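Histidinol dehydrogenase (Elizabethkingia anophelis NUHP1, PDB 6AN0) probably catalyses the last step of histidine biosynthesis, the zinc-dependent, two-stage oxidation of L-histidinol to L-histidine with two molecules of NAD+. Local coordinates at residues W20-R26 with A322-A328; S142-L147 with T369-L373. All coordinates share one frame; numbering follows the deposited sequence.

Contact 1 (W20-R26 with A322-A328)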
loop_
_atom_site.group_PDB
_atom_site.type_symbol
_atom_site.label_atom_id
_atom_site.label_comp_id
_atom_site.label_asym_id
_atom_site.label_seq_id
_atom_site.Cartn_x
_atom_site.Cartn_y
_atom_site.Cartn_z
ATOM N N TRP A 20 -10.014 28.111 -7.293
ATOM C CA TRP A 20 -9.377 27.181 -6.366
ATOM C C TRP A 20 -8.568 26.127 -7.111
ATOM O O TRP A 20 -7.487 25.731 -6.656
ATOM C CB TRP A 20 -10.418 26.515 -5.467
ATOM C CG TRP A 20 -11.015 27.426 -4.446
ATOM C CD1 TRP A 20 -11.049 28.789 -4.478
ATOM C CD2 TRP A 20 -11.672 27.037 -3.235
ATOM N NE1 TRP A 20 -11.685 29.273 -3.360
ATOM C CE2 TRP A 20 -12.079 28.217 -2.582
ATOM C CE3 TRP A 20 -11.963 25.804 -2.641
ATOM C CZ2 TRP A 20 -12.756 28.200 -1.363
ATOM C CZ3 TRP A 20 -12.629 25.792 -1.425
ATOM C CH2 TRP A 20 -13.020 26.981 -0.803
ATOM N N LYS A 21 -9.068 25.675 -8.266
ATOM C CA LYS A 21 -8.336 24.710 -9.081
ATOM C C LYS A 21 -6.904 25.165 -9.323
ATOM O O LYS A 21 -5.975 24.348 -9.333
ATOM C CB LYS A 21 -9.061 24.492 -10.412
ATOM N N ASN A 22 -6.700 26.472 -9.494
ATOM C CA ASN A 22 -5.355 26.988 -9.718
ATOM C C ASN A 22 -4.587 27.195 -8.420
ATOM O O ASN A 22 -3.366 26.993 -8.388
ATOM C CB ASN A 22 -5.430 28.295 -10.506
ATOM C CG ASN A 22 -6.055 28.102 -11.859
ATOM O OD1 ASN A 22 -7.007 28.789 -12.223
ATOM N ND2 ASN A 22 -5.540 27.134 -12.609
ATOM N N LEU A 23 -5.270 27.571 -7.344
ATOM C CA LEU A 23 -4.576 27.871 -6.099
ATOM C C LEU A 23 -4.101 26.628 -5.355
ATOM O O LEU A 23 -3.265 26.756 -4.455
ATOM C CB LEU A 23 -5.475 28.713 -5.194
ATOM C CG LEU A 23 -5.799 30.089 -5.775
ATOM C CD1 LEU A 23 -6.793 30.825 -4.892
ATOM C CD2 LEU A 23 -4.525 30.899 -5.956
ATOM N N ILE A 24 -4.587 25.431 -5.706
ATOM C CA ILE A 24 -4.127 24.212 -5.041
ATOM C C ILE A 24 -2.901 23.602 -5.708
ATOM O O ILE A 24 -2.391 22.579 -5.231
ATOM C CB ILE A 24 -5.250 23.156 -4.970
ATOM C CG1 ILE A 24 -5.802 22.855 -6.367
ATOM C CG2 ILE A 24 -6.363 23.613 -4.038
ATOM C CD1 ILE A 24 -6.908 21.815 -6.373
ATOM N N GLN A 25 -2.403 24.197 -6.792
ATOM C CA GLN A 25 -1.322 23.586 -7.557
ATOM C C GLN A 25 0.018 23.696 -6.836
ATOM O O GLN A 25 0.412 24.777 -6.381
ATOM C CB GLN A 25 -1.222 24.242 -8.935
ATOM C CG GLN A 25 -2.456 24.057 -9.783
ATOM C CD GLN A 25 -2.705 22.605 -10.121
ATOM O OE1 GLN A 25 -1.767 21.812 -10.240
ATOM N NE2 GLN A 25 -3.974 22.243 -10.270
ATOM N N ARG A 26 0.726 22.573 -6.738
ATOM C CA ARG A 26 2.113 22.616 -6.325
ATOM C C ARG A 26 2.954 23.223 -7.446
ATOM O O ARG A 26 2.495 23.327 -8.588
ATOM C CB ARG A 26 2.620 21.216 -5.981
ATOM C CG ARG A 26 2.300 20.765 -4.559
ATOM C CD ARG A 26 0.820 20.472 -4.395
ATOM N NE ARG A 26 0.538 19.782 -3.136
ATOM C CZ ARG A 26 -0.677 19.397 -2.763
ATOM N NH1 ARG A 26 -1.713 19.650 -3.555
ATOM N NH2 ARG A 26 -0.858 18.771 -1.600
ATOM N N ALA A 322 -12.584 23.154 3.494
ATOM C CA ALA A 322 -12.924 22.668 2.160
ATOM C C ALA A 322 -11.778 22.907 1.186
ATOM O O ALA A 322 -11.448 22.030 0.384
ATOM C CB ALA A 322 -14.215 23.329 1.660
ATOM N N PHE A 323 -11.138 24.079 1.255
ATOM C CA PHE A 323 -9.929 24.299 0.462
ATOM C C PHE A 323 -8.851 23.285 0.826
ATOM O O PHE A 323 -8.213 22.691 -0.056
ATOM C CB PHE A 323 -9.419 25.728 0.658
ATOM C CG PHE A 323 -8.264 26.095 -0.238
ATOM C CD1 PHE A 323 -8.461 26.916 -1.340
ATOM C CD2 PHE A 323 -6.977 25.628 0.022
ATOM C CE1 PHE A 323 -7.401 27.259 -2.169
ATOM C CE2 PHE A 323 -5.918 25.960 -0.797
ATOM C CZ PHE A 323 -6.130 26.785 -1.902
ATOM N N SER A 324 -8.631 23.068 2.130
ATOM C CA SER A 324 -7.586 22.138 2.551
ATOM C C SER A 324 -7.859 20.730 2.038
ATOM O O SER A 324 -6.933 20.012 1.636
ATOM C CB SER A 324 -7.468 22.134 4.081
ATOM O OG SER A 324 -6.410 21.285 4.509
ATOM N N ASN A 325 -9.129 20.315 2.042
ATOM C CA ASN A 325 -9.475 18.972 1.588
ATOM C C ASN A 325 -9.228 18.808 0.090
ATOM O O ASN A 325 -8.858 17.717 -0.364
ATOM C CB ASN A 325 -10.935 18.655 1.940
ATOM C CG ASN A 325 -11.149 18.395 3.440
ATOM O OD1 ASN A 325 -10.228 17.996 4.159
ATOM N ND2 ASN A 325 -12.385 18.592 3.904
ATOM N N LEU A 326 -9.398 19.880 -0.684
ATOM C CA LEU A 326 -9.048 19.844 -2.102
ATOM C C LEU A 326 -7.534 19.823 -2.308
ATOM O O LEU A 326 -7.040 19.190 -3.250
ATOM C CB LEU A 326 -9.662 21.049 -2.824
ATOM C CG LEU A 326 -11.192 21.111 -2.901
ATOM C CD1 LEU A 326 -11.655 22.361 -3.644
ATOM C CD2 LEU A 326 -11.743 19.871 -3.560
ATOM N N TYR A 327 -6.781 20.524 -1.448
ATOM C CA TYR A 327 -5.325 20.592 -1.586
ATOM C C TYR A 327 -4.650 19.293 -1.138
ATOM O O TYR A 327 -3.656 18.859 -1.743
ATOM C CB TYR A 327 -4.797 21.781 -0.778
ATOM C CG TYR A 327 -3.294 21.985 -0.820
ATOM C CD1 TYR A 327 -2.687 22.656 -1.879
ATOM C CD2 TYR A 327 -2.485 21.524 0.210
ATOM C CE1 TYR A 327 -1.311 22.848 -1.906
ATOM C CE2 TYR A 327 -1.117 21.711 0.196
ATOM C CZ TYR A 327 -0.535 22.376 -0.865
ATOM O OH TYR A 327 0.822 22.566 -0.877
ATOM N N ALA A 328 -5.169 18.670 -0.065
ATOM C CA ALA A 328 -4.684 17.416 0.521
ATOM C C ALA A 328 -3.240 17.570 0.993
ATOM O O ALA A 328 -2.323 16.969 0.410
ATOM C CB ALA A 328 -4.819 16.264 -0.479
#
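The guanidinium group of Arg26 lies flat on the ring of Tyr327, the two planes only 2° apart and CZ of Arg26 3.6 Å from the ring centroid, a cation-pi stack. A bend at chi2 (71°) folds the arginine chain back over the ring, and its end grips one backbone oxygen with two nitrogens: NH1 and NH2 of Arg26 each stand 2.8 Å from O of Tyr327, both bonds lying close to the guanidinium plane. NH2 also forms a salt bridge with Glu242, while the phenol OH bonds to Gln271, so both partners of the stack are fixed at their polar ends. Next to this tight part, CG2 of Ile24 sits over a face of Phe323, whose edge carries CD1 to 3.7 Å from CD2 of Trp20 in an edge-to-face pair with planes at 63°. The outer side is more open to solvent: exposed Leu326 meets the partly exposed Trp20 through CD1 alone, at the edge of the indole, 3.6 Å from CE3 of Trp20. The whole is typical of an alpha/beta domain, in which helix 317-327 lies against the parallel sheet through Phe323 and Tyr327 and an N-terminal segment closes over it.

Contact 2 (S142-L147 with T369-L373)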
loop_
_atom_site.group_PDB
_atom_site.type_symbol
_atom_site.label_atom_id
_atom_site.label_comp_id
_atom_site.label_asym_id
_atom_site.label_seq_id
_atom_site.Cartn_x
_atom_site.Cartn_y
_atom_site.Cartn_z
ATOM N N SER A 142 16.690 11.785 12.130
ATOM C CA SER A 142 15.355 11.521 12.669
ATOM C C SER A 142 14.599 10.514 11.802
ATOM O O SER A 142 13.778 9.738 12.309
ATOM C CB SER A 142 14.570 12.832 12.795
ATOM O OG SER A 142 14.494 13.511 11.541
ATOM N N THR A 143 14.866 10.499 10.493
ATOM C CA THR A 143 14.210 9.518 9.633
ATOM C C THR A 143 14.610 8.090 9.989
ATOM O O THR A 143 13.825 7.155 9.789
ATOM C CB THR A 143 14.534 9.837 8.171
ATOM O OG1 THR A 143 14.086 11.163 7.894
ATOM C CG2 THR A 143 13.822 8.873 7.219
ATOM N N VAL A 144 15.824 7.895 10.512
ATOM C CA VAL A 144 16.225 6.566 10.967
ATOM C C VAL A 144 15.271 6.065 12.047
ATOM O O VAL A 144 14.821 4.912 12.013
ATOM C CB VAL A 144 17.682 6.580 11.463
ATOM C CG1 VAL A 144 18.057 5.218 12.021
ATOM C CG2 VAL A 144 18.625 6.990 10.329
ATOM N N LEU A 145 14.946 6.924 13.022
ATOM C CA LEU A 145 13.978 6.533 14.052
ATOM C C LEU A 145 12.611 6.227 13.452
ATOM O O LEU A 145 11.960 5.244 13.836
ATOM C CB LEU A 145 13.831 7.638 15.104
ATOM C CG LEU A 145 15.054 7.973 15.952
ATOM C CD1 LEU A 145 14.734 9.132 16.895
ATOM C CD2 LEU A 145 15.520 6.737 16.721
ATOM N N MET A 146 12.155 7.067 12.519
ATOM C CA MET A 146 10.796 6.959 11.987
ATOM C C MET A 146 10.575 5.663 11.212
ATOM O O MET A 146 9.444 5.162 11.144
ATOM C CB MET A 146 10.496 8.147 11.065
ATOM C CG MET A 146 10.486 9.508 11.752
ATOM S SD MET A 146 9.147 9.636 12.962
ATOM C CE MET A 146 9.591 11.142 13.844
ATOM N N LEU A 147 11.612 5.146 10.562
ATOM C CA LEU A 147 11.482 3.942 9.752
ATOM C C LEU A 147 12.013 2.710 10.461
ATOM O O LEU A 147 11.426 1.631 10.335
ATOM C CB LEU A 147 12.216 4.116 8.417
ATOM C CG LEU A 147 11.734 5.320 7.610
ATOM C CD1 LEU A 147 12.561 5.466 6.336
ATOM C CD2 LEU A 147 10.243 5.222 7.260
ATOM N N THR A 369 4.342 10.566 16.345
ATOM C CA THR A 369 3.784 10.284 15.033
ATOM C C THR A 369 4.919 10.124 14.027
ATOM O O THR A 369 6.075 10.460 14.301
ATOM C CB THR A 369 2.850 11.409 14.589
ATOM O OG1 THR A 369 3.583 12.647 14.552
ATOM C CG2 THR A 369 1.686 11.556 15.569
ATOM N N ASN A 370 4.585 9.612 12.846
ATOM C CA ASN A 370 5.597 9.368 11.821
ATOM C C ASN A 370 5.701 10.556 10.868
ATOM O O ASN A 370 4.685 11.034 10.362
ATOM C CB ASN A 370 5.266 8.110 11.025
ATOM C CG ASN A 370 6.498 7.465 10.468
ATOM O OD1 ASN A 370 7.134 8.005 9.560
ATOM N ND2 ASN A 370 6.880 6.328 11.045
ATOM N N HIS A 371 6.925 11.015 10.601
ATOM C CA HIS A 371 7.085 12.158 9.708
ATOM C C HIS A 371 7.261 11.761 8.248
ATOM O O HIS A 371 7.419 12.647 7.391
ATOM C CB HIS A 371 8.232 13.080 10.193
ATOM C CG HIS A 371 9.631 12.616 9.886
ATOM N ND1 HIS A 371 10.714 13.041 10.630
ATOM C CD2 HIS A 371 10.142 11.836 8.900
ATOM C CE1 HIS A 371 11.825 12.528 10.129
ATOM N NE2 HIS A 371 11.505 11.793 9.078
ATOM N N THR A 372 7.253 10.458 7.938
ATOM C CA THR A 372 7.384 9.985 6.551
ATOM C C THR A 372 5.976 9.925 5.963
ATOM O O THR A 372 5.237 8.955 6.168
ATOM C CB THR A 372 8.097 8.638 6.497
ATOM O OG1 THR A 372 9.342 8.746 7.194
ATOM C CG2 THR A 372 8.428 8.271 5.052
ATOM N N LEU A 373 5.606 10.974 5.231
ATOM C CA LEU A 373 4.221 11.309 4.930
ATOM C C LEU A 373 4.014 11.591 3.449
ATOM O O LEU A 373 4.929 12.049 2.764
ATOM C CB LEU A 373 3.789 12.541 5.728
ATOM C CG LEU A 373 3.748 12.384 7.242
ATOM C CD1 LEU A 373 3.752 13.762 7.903
ATOM C CD2 LEU A 373 2.484 11.626 7.617
#
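A methionine sulfur accepts a backbone N-H here: N of His371 points at SD of Met146 in a weak bond, 3.5 Å long with an angle of 155° at the hydrogen. The same side chain, bent at chi2 (-65°), sets its CG squarely over the imidazole, 3.5 Å from the centroid of the His371 ring and almost on the ring normal, so that one residue meets both the backbone and the ring face of the histidine. At the ring's edge, NE2 of His371 is 2.9 Å from OG1 of Thr143 in a hydrogen bond, and the other ring nitrogen, ND1, bonds to the backbone oxygen of Asp364. With both ring nitrogens bonded and Met146 over a face, the rotation of the imidazole is probably fixed. His371 thus holds the backbone of a zinc ligand and belongs to the second shell of that site, its side chain about 6 Å from the zinc (nearest atoms). Asn370 precedes it in an Asx turn, its OD1 accepting from N of Thr372 at 2.9 Å, on a lone pair. The turn leaves the amide nitrogen to face the helix, where ND2 of Asn370 donates to O of Met146 at 2.8 Å, tilted from the carbonyl plane. OG of Ser142 approaches CE1 of His371 at the imidazole edge, but its strongest partner is Glu418 of the second subunit. CD2 of Leu147 packs against OG1 of Thr372 at 3.6 Å.

In the fold
Along the chain the segments of the two contacts alternate, 20-26, 142-147, 322-328 and 369-373; their centres lie about 26 Å apart, with about 9 Å between nearest atoms. Contact 1 is peripheral, where helix 317-327 covers the six-stranded parallel sheet; contact 2 is buried near the centre of the chain, joining helix 142-154 to the loop between helix 360-365 and strand 391-399. Both lie near the predicted catalytic pair Glu330 and His331: Arg26 is close to the first, His371 to the second, and Leu373 touches Glu330. The two contacts thus border the predicted active site from different parts of the fold. Contact 2 alone also reaches the second subunit.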